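Local coordinates for protein phiAB6 tailspike (Unidentified phage, PDB 5JS4) that forms a trimeric beta-helical phage tailspike that fragments the exopolysaccharide of Acinetobacter baumannii, probably as an aid to host recognition, at residues S590-T595 against A605-M610; L565-V570 against A582-T587; C314-G319 against R343-A348. All coordinates share one frame; numbering follows the deposited sequence.

Contact 1 (S590-T595 against A605-M610)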
loop_
_atom_site.group_PDB
_atom_site.type_symbol
_atom_site.label_atom_id
_atom_site.label_comp_id
_atom_site.label_asym_id
_atom_site.label_seq_id
_atom_site.Cartn_x
_atom_site.Cartn_y
_atom_site.Cartn_z
ATOM N N SER A 590 0.988 -14.069 -42.315
ATOM C CA SER A 590 2.114 -14.934 -41.944
ATOM C C SER A 590 2.113 -15.305 -40.469
ATOM O O SER A 590 1.963 -14.443 -39.608
ATOM C CB SER A 590 3.432 -14.228 -42.277
ATOM O OG SER A 590 4.556 -15.030 -41.950
ATOM N N ARG A 591 2.313 -16.593 -40.192
ATOM C CA ARG A 591 2.530 -17.075 -38.835
ATOM C C ARG A 591 3.815 -17.895 -38.812
ATOM O O ARG A 591 3.906 -18.934 -39.473
ATOM C CB ARG A 591 1.352 -17.922 -38.346
ATOM C CG ARG A 591 1.418 -18.288 -36.868
ATOM C CD ARG A 591 1.107 -17.086 -35.999
ATOM N NE ARG A 591 1.049 -17.342 -34.560
ATOM C CZ ARG A 591 1.999 -17.046 -33.676
ATOM N NH1 ARG A 591 3.164 -16.527 -34.053
ATOM N NH2 ARG A 591 1.785 -17.283 -32.389
ATOM N N LYS A 592 4.807 -17.398 -38.073
ATOM C CA LYS A 592 6.122 -18.029 -37.973
ATOM C C LYS A 592 6.673 -17.897 -36.563
ATOM O O LYS A 592 6.238 -17.036 -35.792
ATOM C CB LYS A 592 7.120 -17.364 -38.928
ATOM C CG LYS A 592 6.807 -17.506 -40.407
ATOM C CD LYS A 592 7.665 -16.578 -41.259
ATOM C CE LYS A 592 9.144 -16.914 -41.181
ATOM N NZ LYS A 592 9.934 -16.078 -42.132
ATOM N N TRP A 593 7.649 -18.749 -36.247
ATOM C CA TRP A 593 8.431 -18.650 -35.024
ATOM C C TRP A 593 9.898 -18.684 -35.425
ATOM O O TRP A 593 10.346 -19.627 -36.074
ATOM C CB TRP A 593 8.096 -19.797 -34.064
ATOM C CG TRP A 593 6.691 -19.721 -33.583
ATOM C CD1 TRP A 593 6.241 -19.135 -32.437
ATOM C CD2 TRP A 593 5.537 -20.203 -34.271
ATOM N NE1 TRP A 593 4.867 -19.248 -32.355
ATOM C CE2 TRP A 593 4.413 -19.896 -33.474
ATOM C CE3 TRP A 593 5.344 -20.866 -35.486
ATOM C CZ2 TRP A 593 3.113 -20.234 -33.858
ATOM C CZ3 TRP A 593 4.048 -21.206 -35.868
ATOM C CH2 TRP A 593 2.952 -20.886 -35.053
ATOM N N GLY A 594 10.629 -17.637 -35.065
ATOM C CA GLY A 594 12.023 -17.518 -35.444
ATOM C C GLY A 594 12.924 -18.460 -34.678
ATOM O O GLY A 594 12.601 -18.916 -33.578
ATOM N N THR A 595 14.056 -18.766 -35.293
ATOM C CA THR A 595 15.144 -19.441 -34.606
ATOM C C THR A 595 16.459 -18.946 -35.192
ATOM O O THR A 595 16.469 -18.096 -36.083
ATOM C CB THR A 595 15.005 -20.977 -34.667
ATOM O OG1 THR A 595 16.063 -21.574 -33.909
ATOM C CG2 THR A 595 15.037 -21.502 -36.094
ATOM N N ALA A 605 13.388 -20.435 -39.241
ATOM C CA ALA A 605 12.010 -20.283 -38.803
ATOM C C ALA A 605 11.218 -21.570 -38.906
ATOM O O ALA A 605 11.514 -22.445 -39.730
ATOM C CB ALA A 605 11.311 -19.193 -39.597
ATOM N N PHE A 606 10.198 -21.632 -38.055
ATOM C CA PHE A 606 9.183 -22.662 -38.055
ATOM C C PHE A 606 7.898 -22.002 -38.553
ATOM O O PHE A 606 7.642 -20.837 -38.238
ATOM C CB PHE A 606 9.006 -23.190 -36.635
ATOM C CG PHE A 606 10.296 -23.630 -35.990
ATOM C CD1 PHE A 606 10.969 -24.745 -36.460
ATOM C CD2 PHE A 606 10.839 -22.921 -34.924
ATOM C CE1 PHE A 606 12.160 -25.149 -35.880
ATOM C CE2 PHE A 606 12.026 -23.328 -34.332
ATOM C CZ PHE A 606 12.683 -24.442 -34.814
ATOM N N TYR A 607 7.097 -22.757 -39.306
ATOM C CA TYR A 607 5.971 -22.204 -40.075
ATOM C C TYR A 607 4.646 -22.874 -39.744
ATOM O O TYR A 607 4.581 -24.096 -39.617
ATOM C CB TYR A 607 6.225 -22.383 -41.576
ATOM C CG TYR A 607 7.412 -21.606 -42.074
ATOM C CD1 TYR A 607 8.706 -22.016 -41.776
ATOM C CD2 TYR A 607 7.247 -20.458 -42.834
ATOM C CE1 TYR A 607 9.803 -21.303 -42.219
ATOM C CE2 TYR A 607 8.341 -19.739 -43.285
ATOM C CZ TYR A 607 9.616 -20.171 -42.969
ATOM O OH TYR A 607 10.723 -19.468 -43.392
ATOM N N ALA A 608 3.595 -22.063 -39.643
ATOM C CA ALA A 608 2.221 -22.560 -39.618
ATOM C C ALA A 608 1.556 -22.079 -40.908
ATOM O O ALA A 608 1.093 -20.946 -40.971
ATOM C CB ALA A 608 1.479 -22.044 -38.393
ATOM N N PRO A 609 1.537 -22.922 -41.953
ATOM C CA PRO A 609 1.032 -22.452 -43.247
ATOM C C PRO A 609 -0.480 -22.310 -43.292
ATOM O O PRO A 609 -1.190 -22.878 -42.463
ATOM C CB PRO A 609 1.468 -23.556 -44.212
ATOM C CG PRO A 609 1.490 -24.783 -43.368
ATOM C CD PRO A 609 1.974 -24.329 -42.019
ATOM N N MET A 610 -0.966 -21.550 -44.266
ATOM C CA MET A 610 -2.374 -21.614 -44.618
ATOM C C MET A 610 -2.635 -22.967 -45.259
ATOM O O MET A 610 -1.833 -23.443 -46.065
ATOM C CB MET A 610 -2.754 -20.499 -45.588
ATOM C CG MET A 610 -2.806 -19.135 -44.929
ATOM S SD MET A 610 -3.255 -17.806 -46.057
ATOM C CE MET A 610 -1.690 -17.476 -46.857
HETATM O O HOH W 1 1.899 -18.689 -42.389
#

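Contact 2 (L565-V570 against A582-T587)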
loop_
_atom_site.group_PDB
_atom_site.type_symbol
_atom_site.label_atom_id
_atom_site.label_comp_id
_atom_site.label_asym_id
_atom_site.label_seq_id
_atom_site.Cartn_x
_atom_site.Cartn_y
_atom_site.Cartn_z
ATOM N N LEU A 565 2.015 -7.515 -33.239
ATOM C CA LEU A 565 2.963 -7.654 -32.141
ATOM C C LEU A 565 4.050 -8.626 -32.544
ATOM O O LEU A 565 3.860 -9.450 -33.431
ATOM C CB LEU A 565 2.283 -8.219 -30.891
ATOM C CG LEU A 565 1.078 -7.507 -30.307
ATOM C CD1 LEU A 565 0.642 -8.208 -29.033
ATOM C CD2 LEU A 565 1.394 -6.046 -30.032
ATOM N N VAL A 566 5.183 -8.537 -31.862
ATOM C CA VAL A 566 6.210 -9.560 -31.943
ATOM C C VAL A 566 6.433 -10.084 -30.536
ATOM O O VAL A 566 6.635 -9.303 -29.605
ATOM C CB VAL A 566 7.525 -9.006 -32.515
ATOM C CG1 VAL A 566 8.642 -10.034 -32.399
ATOM C CG2 VAL A 566 7.327 -8.596 -33.964
ATOM N N LYS A 567 6.374 -11.399 -30.379
ATOM C CA LYS A 567 6.710 -12.022 -29.116
ATOM C C LYS A 567 8.120 -12.573 -29.209
ATOM O O LYS A 567 8.498 -13.171 -30.220
ATOM C CB LYS A 567 5.701 -13.107 -28.769
ATOM C CG LYS A 567 4.320 -12.539 -28.485
ATOM C CD LYS A 567 3.389 -13.560 -27.859
ATOM C CE LYS A 567 3.747 -13.845 -26.409
ATOM N NZ LYS A 567 2.767 -14.775 -25.785
ATOM N N ARG A 568 8.902 -12.336 -28.163
ATOM C CA ARG A 568 10.257 -12.855 -28.081
ATOM C C ARG A 568 10.311 -13.866 -26.951
ATOM O O ARG A 568 9.724 -13.660 -25.890
ATOM C CB ARG A 568 11.266 -11.736 -27.848
ATOM C CG ARG A 568 11.214 -10.633 -28.895
ATOM C CD ARG A 568 12.514 -9.847 -28.926
ATOM N NE ARG A 568 12.830 -9.278 -27.621
ATOM C CZ ARG A 568 14.024 -8.802 -27.268
ATOM N NH1 ARG A 568 15.043 -8.815 -28.123
ATOM N NH2 ARG A 568 14.204 -8.308 -26.050
ATOM N N ARG A 569 11.012 -14.965 -27.189
ATOM C CA ARG A 569 11.050 -16.062 -26.234
ATOM C C ARG A 569 12.439 -16.666 -26.205
ATOM O O ARG A 569 13.028 -16.914 -27.255
ATOM C CB ARG A 569 10.020 -17.118 -26.620
ATOM C CG ARG A 569 9.985 -18.332 -25.710
ATOM C CD ARG A 569 8.677 -19.087 -25.880
ATOM N NE ARG A 569 8.802 -20.486 -25.487
ATOM C CZ ARG A 569 7.814 -21.373 -25.547
ATOM N NH1 ARG A 569 6.604 -21.010 -25.957
ATOM N NH2 ARG A 569 8.037 -22.627 -25.177
ATOM N N VAL A 570 12.959 -16.902 -25.003
ATOM C CA VAL A 570 14.270 -17.541 -24.863
ATOM C C VAL A 570 14.195 -18.976 -25.380
ATOM O O VAL A 570 13.295 -19.733 -25.008
ATOM C CB VAL A 570 14.803 -17.493 -23.411
ATOM C CG1 VAL A 570 13.924 -18.285 -22.453
ATOM C CG2 VAL A 570 16.244 -17.988 -23.352
ATOM N N ALA A 582 14.295 -15.481 -29.350
ATOM C CA ALA A 582 13.836 -15.573 -30.732
ATOM C C ALA A 582 12.520 -14.830 -30.889
ATOM O O ALA A 582 11.721 -14.778 -29.956
ATOM C CB ALA A 582 13.661 -17.026 -31.127
ATOM N N SER A 583 12.291 -14.291 -32.083
ATOM C CA SER A 583 11.105 -13.485 -32.374
ATOM C C SER A 583 10.119 -14.248 -33.243
ATOM O O SER A 583 10.515 -14.913 -34.198
ATOM C CB SER A 583 11.507 -12.194 -33.088
ATOM O OG SER A 583 12.240 -11.349 -32.223
ATOM N N ASP A 584 8.832 -14.136 -32.921
ATOM C CA ASP A 584 7.799 -14.733 -33.755
ATOM C C ASP A 584 7.231 -13.712 -34.748
ATOM O O ASP A 584 7.640 -12.540 -34.777
ATOM C CB ASP A 584 6.723 -15.437 -32.898
ATOM C CG ASP A 584 5.622 -14.512 -32.393
ATOM O OD1 ASP A 584 5.761 -13.272 -32.424
ATOM O OD2 ASP A 584 4.578 -15.059 -31.955
ATOM N N THR A 585 6.317 -14.197 -35.582
ATOM C CA THR A 585 5.601 -13.384 -36.555
ATOM C C THR A 585 4.139 -13.818 -36.531
ATOM O O THR A 585 3.837 -15.009 -36.593
ATOM C CB THR A 585 6.155 -13.591 -37.977
ATOM O OG1 THR A 585 7.555 -13.287 -38.000
ATOM C CG2 THR A 585 5.432 -12.702 -38.988
ATOM N N TYR A 586 3.236 -12.852 -36.428
ATOM C CA TYR A 586 1.812 -13.129 -36.524
ATOM C C TYR A 586 1.159 -11.893 -37.130
ATOM O O TYR A 586 0.774 -10.958 -36.430
ATOM C CB TYR A 586 1.232 -13.466 -35.148
ATOM C CG TYR A 586 -0.186 -14.037 -35.117
ATOM C CD1 TYR A 586 -1.010 -14.087 -36.253
ATOM C CD2 TYR A 586 -0.709 -14.503 -33.920
ATOM C CE1 TYR A 586 -2.298 -14.602 -36.178
ATOM C CE2 TYR A 586 -1.994 -15.009 -33.840
ATOM C CZ TYR A 586 -2.785 -15.058 -34.965
ATOM O OH TYR A 586 -4.062 -15.570 -34.862
ATOM N N THR A 587 1.086 -11.901 -38.454
ATOM C CA THR A 587 0.429 -10.849 -39.209
ATOM C C THR A 587 -0.826 -11.433 -39.834
ATOM O O THR A 587 -1.148 -12.606 -39.642
ATOM C CB THR A 587 1.338 -10.311 -40.326
ATOM O OG1 THR A 587 1.459 -11.295 -41.359
ATOM C CG2 THR A 587 2.718 -9.941 -39.790
HETATM O O HOH W 2 0.600 -9.934 -33.854
HETATM O O HOH W 3 4.179 -10.204 -36.089
#

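Contact 3 (C314-G319 against R343-A348)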
loop_
_atom_site.group_PDB
_atom_site.type_symbol
_atom_site.label_atom_id
_atom_site.label_comp_id
_atom_site.label_asym_id
_atom_site.label_seq_id
_atom_site.Cartn_x
_atom_site.Cartn_y
_atom_site.Cartn_z
ATOM N N CYS A 314 -11.900 7.545 32.673
ATOM C CA CYS A 314 -12.839 7.276 31.597
ATOM C C CYS A 314 -14.117 8.078 31.757
ATOM O O CYS A 314 -14.376 8.657 32.814
ATOM C CB CYS A 314 -13.199 5.783 31.532
ATOM S SG CYS A 314 -14.394 5.220 32.770
ATOM N N ILE A 315 -14.894 8.110 30.681
ATOM C CA ILE A 315 -16.292 8.505 30.734
ATOM C C ILE A 315 -17.101 7.216 30.845
ATOM O O ILE A 315 -16.887 6.279 30.081
ATOM C CB ILE A 315 -16.697 9.310 29.486
ATOM C CG1 ILE A 315 -15.988 10.667 29.504
ATOM C CG2 ILE A 315 -18.210 9.493 29.428
ATOM C CD1 ILE A 315 -16.118 11.464 28.224
ATOM N N ASP A 316 -18.009 7.172 31.816
ATOM C CA ASP A 316 -18.819 5.990 32.077
ATOM C C ASP A 316 -20.285 6.398 31.970
ATOM O O ASP A 316 -20.862 6.967 32.903
ATOM C CB ASP A 316 -18.480 5.425 33.459
ATOM C CG ASP A 316 -19.106 4.064 33.721
ATOM O OD1 ASP A 316 -20.076 3.689 33.031
ATOM O OD2 ASP A 316 -18.615 3.363 34.633
ATOM N N VAL A 317 -20.871 6.126 30.808
ATOM C CA VAL A 317 -22.256 6.483 30.529
ATOM C C VAL A 317 -23.180 5.469 31.195
ATOM O O VAL A 317 -23.006 4.262 31.034
ATOM C CB VAL A 317 -22.519 6.524 29.009
ATOM C CG1 VAL A 317 -23.982 6.826 28.714
ATOM C CG2 VAL A 317 -21.623 7.563 28.348
ATOM N N ASP A 318 -24.155 5.967 31.951
ATOM C CA ASP A 318 -25.108 5.105 32.647
ATOM C C ASP A 318 -26.213 4.671 31.689
ATOM O O ASP A 318 -27.190 5.392 31.478
ATOM C CB ASP A 318 -25.695 5.838 33.856
ATOM C CG ASP A 318 -26.655 4.980 34.659
ATOM O OD1 ASP A 318 -26.825 3.782 34.341
ATOM O OD2 ASP A 318 -27.240 5.516 35.620
ATOM N N GLY A 319 -26.047 3.483 31.115
ATOM C CA GLY A 319 -27.004 2.939 30.160
ATOM C C GLY A 319 -28.353 2.561 30.748
ATOM O O GLY A 319 -29.296 2.308 30.000
ATOM N N ARG A 343 -16.995 4.039 28.303
ATOM C CA ARG A 343 -17.820 2.845 28.367
ATOM C C ARG A 343 -19.273 3.195 28.651
ATOM O O ARG A 343 -19.583 4.293 29.124
ATOM C CB ARG A 343 -17.302 1.888 29.449
ATOM C CG ARG A 343 -17.390 2.427 30.874
ATOM C CD ARG A 343 -17.059 1.369 31.916
ATOM N NE ARG A 343 -18.123 0.373 32.055
ATOM C CZ ARG A 343 -18.136 -0.839 31.496
ATOM N NH1 ARG A 343 -17.132 -1.261 30.730
ATOM N NH2 ARG A 343 -19.172 -1.644 31.709
ATOM N N CYS A 344 -20.153 2.245 28.354
ATOM C CA CYS A 344 -21.539 2.305 28.780
ATOM C C CYS A 344 -21.776 1.161 29.754
ATOM O O CYS A 344 -21.533 -0.003 29.420
ATOM C CB CYS A 344 -22.479 2.176 27.588
ATOM S SG CYS A 344 -24.215 2.407 28.016
ATOM N N SER A 345 -22.227 1.499 30.958
ATOM C CA SER A 345 -22.518 0.512 31.991
ATOM C C SER A 345 -24.018 0.253 32.055
ATOM O O SER A 345 -24.815 1.189 31.979
ATOM C CB SER A 345 -22.029 1.008 33.353
ATOM O OG SER A 345 -20.623 1.187 33.361
ATOM N N ASN A 346 -24.388 -1.020 32.181
ATOM C CA ASN A 346 -25.784 -1.424 32.385
ATOM C C ASN A 346 -26.741 -0.921 31.303
ATOM O O ASN A 346 -27.870 -0.524 31.595
ATOM C CB ASN A 346 -26.258 -0.973 33.772
ATOM C CG ASN A 346 -25.380 -1.507 34.884
ATOM O OD1 ASN A 346 -24.769 -0.742 35.630
ATOM N ND2 ASN A 346 -25.299 -2.828 34.991
ATOM N N GLY A 347 -26.286 -0.955 30.051
ATOM C CA GLY A 347 -27.082 -0.477 28.919
ATOM C C GLY A 347 -27.552 -1.559 27.961
ATOM O O GLY A 347 -28.068 -1.245 26.889
ATOM N N ALA A 348 -27.388 -2.826 28.338
ATOM C CA ALA A 348 -27.792 -3.941 27.481
ATOM C C ALA A 348 -29.262 -3.819 27.088
ATOM O O ALA A 348 -30.140 -3.750 27.951
ATOM C CB ALA A 348 -27.544 -5.272 28.177
HETATM O O HOH W 4 -25.070 2.057 35.639
#

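Contact 1 (S590-T595 against A605-M610)
Lys592 runs alongside Tyr607, both rising from a non-hydrogen-bonded antiparallel pair. The lysine chain follows one side of the phenol ring, then bends at chi3 (64°), which brings CE to 3.6 Å from Tyr607 CE2 and 3.5 Å from Ala605 CB. A long aliphatic chain suits this place, because its methylenes pack on ring and methyl while its amino group reaches on to the terminal carboxylate of Ser719, whose O also bonds the Tyr607 hydroxyl.

Trp593 and Phe606 occupy the other face as a hydrogen-bonded pair. Trp593 N donates a hydrogen bond to Phe606 O (2.9 Å), and Phe606 N donates one to Trp593 O (2.8 Å). The indole reaches past the strand so that the methyl of Ala608 meets its edge in plane, 3.7 Å from Trp593 CZ3; a residue this small lets the wide ring lie beside the backbone. Over one indole face sits the guanidinium of Arg591, with NH1 3.3 Å above the plane of the Trp593 ring toward the rim, while a salt bridge to Asp584 and a hydrogen bond to Thr585 O hold that same nitrogen. Thr595 stands nearly perpendicular to Phe606, its CB 3.8 Å from Phe606 CE2.

Trp593 also meets Trp593 of both neighbouring subunits edge to face and makes a cation-pi contact with Arg591 of the second subunit. Strands 591-597 and 602-615 form an antiparallel beta hairpin, and its Trp593 and Phe606 face packs at the threefold interface of the superhelical trimer.

Contact 2 (L565-V570 against A582-T587)
Asp584 OD1 accepts the backbone N-H of Lys567 at 2.8 Å, a nearly straight bond (169°) in which the donor stands above the carboxylate plane. With chi1 at 85°, the Asp584 carboxylate is tucked over its own backbone, and from there the short side chain reaches across the gap to Lys567. Asp584 N meanwhile binds Lys567 O at 2.9 Å, so one aspartate serves both polar groups of the lysine backbone. The other carboxylate oxygen, OD2, forms salt bridges with Arg591 of its own chain and Arg569 of the third subunit; two cations here would probably favour the ionised carboxylate.

Beyond Asp584 the strands pair conventionally: Arg569 and Ala582 exchange two backbone bonds, with Ala582 N 2.8 Å from Arg569 O. These strands make an antiparallel beta hairpin, and strand 566-573 also pairs in parallel with a strand of the second subunit, carrying the sheet across the interface.

Opposite Ser583, the aliphatic part of Arg568 passes the hydroxyl, both CG and CD 3.6 Å from Ser583 OG; the guanidinium travels on to Asp553 of the second subunit. An arginine is long enough to do both. The branched Val566 sends CG1, anti to its own nitrogen, against Ser583 CB at 3.7 Å, and the same Val566 CG1 lies 3.6 Å from Asp584 O.

Where the chains splay apart at Leu565 and Tyr586, water takes over from direct pairing: one molecule accepts from Tyr586 N and donates to Leu565 O, its oxygen 2.8 Å from each.

Contact 3 (C314-G319 against R343-A348)
Arg343, Gly319 and Asp316 bury much of the surface here, Arg343 and Asp316 as partners on two parallel strands and Gly319 just past the end of the first. Arg343 extends alongside Asp316, its CG 3.7 Å from Asp316 OD1, with the carboxylate and guanidinium planes turned 85° apart. Their direct salt bridge is long, 4.0 Å from Arg343 NE to Asp316 OD1, and Ser345 connects the two groups instead. Ser345 OG donates a hydrogen bond to the syn lone pair of Asp316 OD1 at 2.6 Å and accepts one from Arg343 NE at 2.9 Å, lying in the guanidinium plane. A small hydroxyl that can both donate and accept fits between the two charges.

Gly319 ends the pairing. Its N donates to Ser345 O at 2.7 Å, and the lack of a side chain lets its CA come within 3.6 Å of both Gly347 CA and Cys344 SG, a close approach of the two backbones. The strands themselves stack as successive coils of the parallel beta-helix of the pectate-lyase-like family.

Asp316 OD2 is held by Arg283, while Arg343 NH1 hydrogen-bonds a malonate that probably came from the crystallisation liquor, in a pocket shared with Asn371 and Tyr394. The Asp316-Ser345-Arg343 hydrogen-bond chain probably helps position the guanidinium, consistent with a pocket that can accept a carboxylate.

From the N terminus the chain first closes contact 3, where 343-348 returns beside 314-319 after one circuit of the beta-helix. Much later, contact 2 closes the hairpin of strands 566-573 and 579-586, and contact 1 then closes the next hairpin, 591-597 with 602-615. The three follow in series; none nests in or crosses another. Contacts 1 and 2 have centres about 10 Å apart and join edge to edge, since strands 579-586 and 591-597 are neighbours in one antiparallel sheet, with Lys592 O 2.8 Å from Thr585 N. Contact 3 lies on the opposite side of the chain's centre, its centre about 71 Å from that of contact 2, and no other subunit touches its segments.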